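Side-chain contact in KLLA0E08119p (Kluyveromyces lactis, PDB 3VA7), which probably carboxylates urea to urea-1-carboxylate with ATP, hydrogencarbonate and its biotin cofactor, the first step of urea breakdown by the allophanate route: residues A[456-460]-A[461-465]. Residues are numbered along the deposited sequence; the frame is centred on the assembly and turned at random.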
ATOM      1  N   LYS A 456     -17.936 -11.808 -30.125  1.00 50.89           N
ATOM      2  CA  LYS A 456     -18.917 -12.398 -31.017  1.00 51.83           C
ATOM      3  C   LYS A 456     -18.345 -13.782 -31.361  1.00 51.90           C
ATOM      4  O   LYS A 456     -19.064 -14.799 -31.296  1.00 51.62           O
ATOM      5  CB  LYS A 456     -19.103 -11.497 -32.257  1.00 52.62           C
ATOM      6  CG  LYS A 456     -20.185 -11.910 -33.300  1.00 55.21           C
ATOM      7  CD  LYS A 456     -21.577 -11.355 -32.936  1.00 60.08           C
ATOM      8  CE  LYS A 456     -22.248 -10.671 -34.171  1.00 60.69           C
ATOM      9  NZ  LYS A 456     -23.656 -10.228 -33.873  1.00 57.30           N
ATOM     10  N   MET A 457     -17.038 -13.814 -31.654  1.00 52.03           N
ATOM     11  CA  MET A 457     -16.313 -15.060 -31.870  1.00 52.81           C
ATOM     12  C   MET A 457     -16.717 -16.128 -30.866  1.00 53.23           C
ATOM     13  O   MET A 457     -17.374 -17.110 -31.221  1.00 53.55           O
ATOM     14  CB  MET A 457     -14.814 -14.824 -31.788  1.00 52.94           C
ATOM     15  CG  MET A 457     -13.957 -16.080 -32.071  1.00 54.61           C
ATOM     16  SD  MET A 457     -13.569 -17.103 -30.635  1.00 57.13           S
ATOM     17  CE  MET A 457     -12.532 -15.997 -29.648  1.00 56.15           C
ATOM     18  N   PHE A 458     -16.362 -15.930 -29.605  1.00 53.52           N
ATOM     19  CA  PHE A 458     -16.622 -16.969 -28.647  1.00 54.36           C
ATOM     20  C   PHE A 458     -18.071 -17.390 -28.677  1.00 54.87           C
ATOM     21  O   PHE A 458     -18.343 -18.565 -28.614  1.00 55.11           O
ATOM     22  CB  PHE A 458     -16.209 -16.566 -27.238  1.00 54.36           C
ATOM     23  CG  PHE A 458     -16.279 -17.691 -26.241  1.00 53.34           C
ATOM     24  CD1 PHE A 458     -16.942 -17.520 -25.030  1.00 53.96           C
ATOM     25  CD2 PHE A 458     -15.684 -18.920 -26.512  1.00 53.49           C
ATOM     26  CE1 PHE A 458     -16.999 -18.541 -24.108  1.00 53.38           C
ATOM     27  CE2 PHE A 458     -15.734 -19.959 -25.603  1.00 50.60           C
ATOM     28  CZ  PHE A 458     -16.387 -19.778 -24.407  1.00 53.32           C
ATOM     29  N   LYS A 459     -18.998 -16.449 -28.796  1.00 56.05           N
ATOM     30  CA  LYS A 459     -20.416 -16.805 -28.728  1.00 57.15           C
ATOM     31  C   LYS A 459     -20.876 -17.624 -29.922  1.00 58.14           C
ATOM     32  O   LYS A 459     -21.670 -18.556 -29.799  1.00 58.00           O
ATOM     33  CB  LYS A 459     -21.311 -15.582 -28.592  1.00 56.93           C
ATOM     34  CG  LYS A 459     -22.644 -15.953 -28.001  1.00 56.65           C
ATOM     35  CD  LYS A 459     -23.639 -14.847 -28.148  1.00 59.03           C
ATOM     36  CE  LYS A 459     -25.012 -15.319 -27.690  1.00 60.34           C
ATOM     37  NZ  LYS A 459     -25.459 -16.426 -28.577  1.00 59.23           N
ATOM     38  N   GLU A 460     -20.391 -17.262 -31.098  1.00 59.62           N
ATOM     39  CA  GLU A 460     -20.816 -17.975 -32.297  1.00 61.10           C
ATOM     40  C   GLU A 460     -20.084 -19.319 -32.405  1.00 60.49           C
ATOM     41  O   GLU A 460     -20.408 -20.161 -33.257  1.00 60.66           O
ATOM     42  CB  GLU A 460     -20.658 -17.075 -33.532  1.00 61.95           C
ATOM     43  CG  GLU A 460     -21.785 -16.014 -33.622  1.00 65.25           C
ATOM     44  CD  GLU A 460     -21.512 -14.918 -34.674  1.00 72.95           C
ATOM     45  OE1 GLU A 460     -22.405 -14.040 -34.841  1.00 76.59           O
ATOM     46  OE2 GLU A 460     -20.424 -14.919 -35.326  1.00 74.25           O
ATOM     47  N   ALA A 461     -19.122 -19.502 -31.489  1.00 59.39           N
ATOM     48  CA  ALA A 461     -18.349 -20.716 -31.350  1.00 57.69           C
ATOM     49  C   ALA A 461     -17.345 -20.845 -32.481  1.00 56.91           C
ATOM     50  O   ALA A 461     -16.837 -21.916 -32.738  1.00 55.81           O
ATOM     51  CB  ALA A 461     -19.274 -21.960 -31.239  1.00 57.76           C
ATOM     52  N   LYS A 462     -17.023 -19.739 -33.139  1.00 57.03           N
ATOM     53  CA  LYS A 462     -15.991 -19.789 -34.179  1.00 57.54           C
ATOM     54  C   LYS A 462     -14.587 -19.825 -33.555  1.00 57.02           C
ATOM     55  O   LYS A 462     -13.745 -18.980 -33.830  1.00 57.44           O
ATOM     56  CB  LYS A 462     -16.157 -18.681 -35.250  1.00 57.74           C
ATOM     57  CG  LYS A 462     -17.624 -18.248 -35.524  1.00 59.57           C
ATOM     58  CD  LYS A 462     -18.043 -18.467 -37.011  1.00 64.66           C
ATOM     59  CE  LYS A 462     -17.090 -17.803 -38.074  1.00 66.22           C
ATOM     60  NZ  LYS A 462     -17.683 -16.639 -38.816  1.00 64.73           N
ATOM     61  N   VAL A 463     -14.369 -20.844 -32.726  1.00 56.83           N
ATOM     62  CA  VAL A 463     -13.130 -21.086 -31.960  1.00 56.71           C
ATOM     63  C   VAL A 463     -12.161 -22.035 -32.675  1.00 56.71           C
ATOM     64  O   VAL A 463     -12.566 -23.063 -33.199  1.00 56.51           O
ATOM     65  CB  VAL A 463     -13.441 -21.738 -30.542  1.00 56.95           C
ATOM     66  CG1 VAL A 463     -14.297 -20.838 -29.682  1.00 56.84           C
ATOM     67  CG2 VAL A 463     -14.125 -23.122 -30.669  1.00 55.96           C
ATOM     68  N   ALA A 464     -10.878 -21.714 -32.665  1.00 57.01           N
ATOM     69  CA  ALA A 464      -9.883 -22.623 -33.203  1.00 57.82           C
ATOM     70  C   ALA A 464      -8.561 -22.396 -32.496  1.00 58.67           C
ATOM     71  O   ALA A 464      -8.329 -21.321 -31.984  1.00 59.01           O
ATOM     72  CB  ALA A 464      -9.730 -22.406 -34.666  1.00 57.70           C
ATOM     73  N   THR A 465      -7.705 -23.411 -32.478  1.00 59.76           N
ATOM     74  CA  THR A 465      -6.393 -23.343 -31.840  1.00 61.38           C
ATOM     75  C   THR A 465      -5.604 -22.091 -32.282  1.00 62.48           C
ATOM     76  O   THR A 465      -4.556 -21.732 -31.705  1.00 62.42           O
ATOM     77  CB  THR A 465      -5.612 -24.692 -32.052  1.00 61.51           C
ATOM     78  OG1 THR A 465      -6.373 -25.783 -31.490  1.00 62.26           O
ATOM     79  CG2 THR A 465      -4.236 -24.680 -31.381  1.00 61.64           C
TER
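The ring of Phe458 meets Val463 at its edge, close to the ring plane: Phe458 CD2 lies 4.0 Å from Val463 CG1, so within the two segments the valine covers neither face. Beyond them the ring makes a cation-pi contact with Arg423 and packs on Ile427, Leu259 and Ile267. The turn that brings the valine there is a Schellman motif ending the short helix 456-460, in the biotin carboxylase C-terminal region of this urea carboxylase. Two features identify it: Ala461 is the first residue to leave helical geometry, with a positive phi of 73°, and the 6→1 backbone bond is present, Lys462 N donating to Met457 O over 3.3 Å from above the carbonyl plane, 37° out of it. The 5→2 bond from Ala461 N to Phe458 O is less certain, because the position of that oxygen is less sure. Met457 O receives an additional weak bond from Ala461 N at 3.0 Å, which means that two successive amides converge on one acceptor. Lys462 is then the centre of an inverse gamma turn, in which Val463 N makes a weak bond to Ala461 O, and this sets Val463 beside the helix end.

Val463 CG1 is shared between two side chains of the helix. Met457 has CG anti to the backbone N (chi1 -177°); its bent chain runs alongside the Lys462 carbonyl, Met457 CG 3.4 Å from Lys462 O, and crosses the valine at about a right angle, with Met457 SD 3.9 Å from Val463 CG1. Leu259 of strand 249-261 touches Met457, Phe458 and Val463 alike, joining the helix end to the neighbouring sheet. On the exposed side, Glu460 CB lies 3.8 Å from Lys462 CG, whereas the opposite charges stay apart, Glu460 OE2 being 4.8 Å from Lys462 NZ.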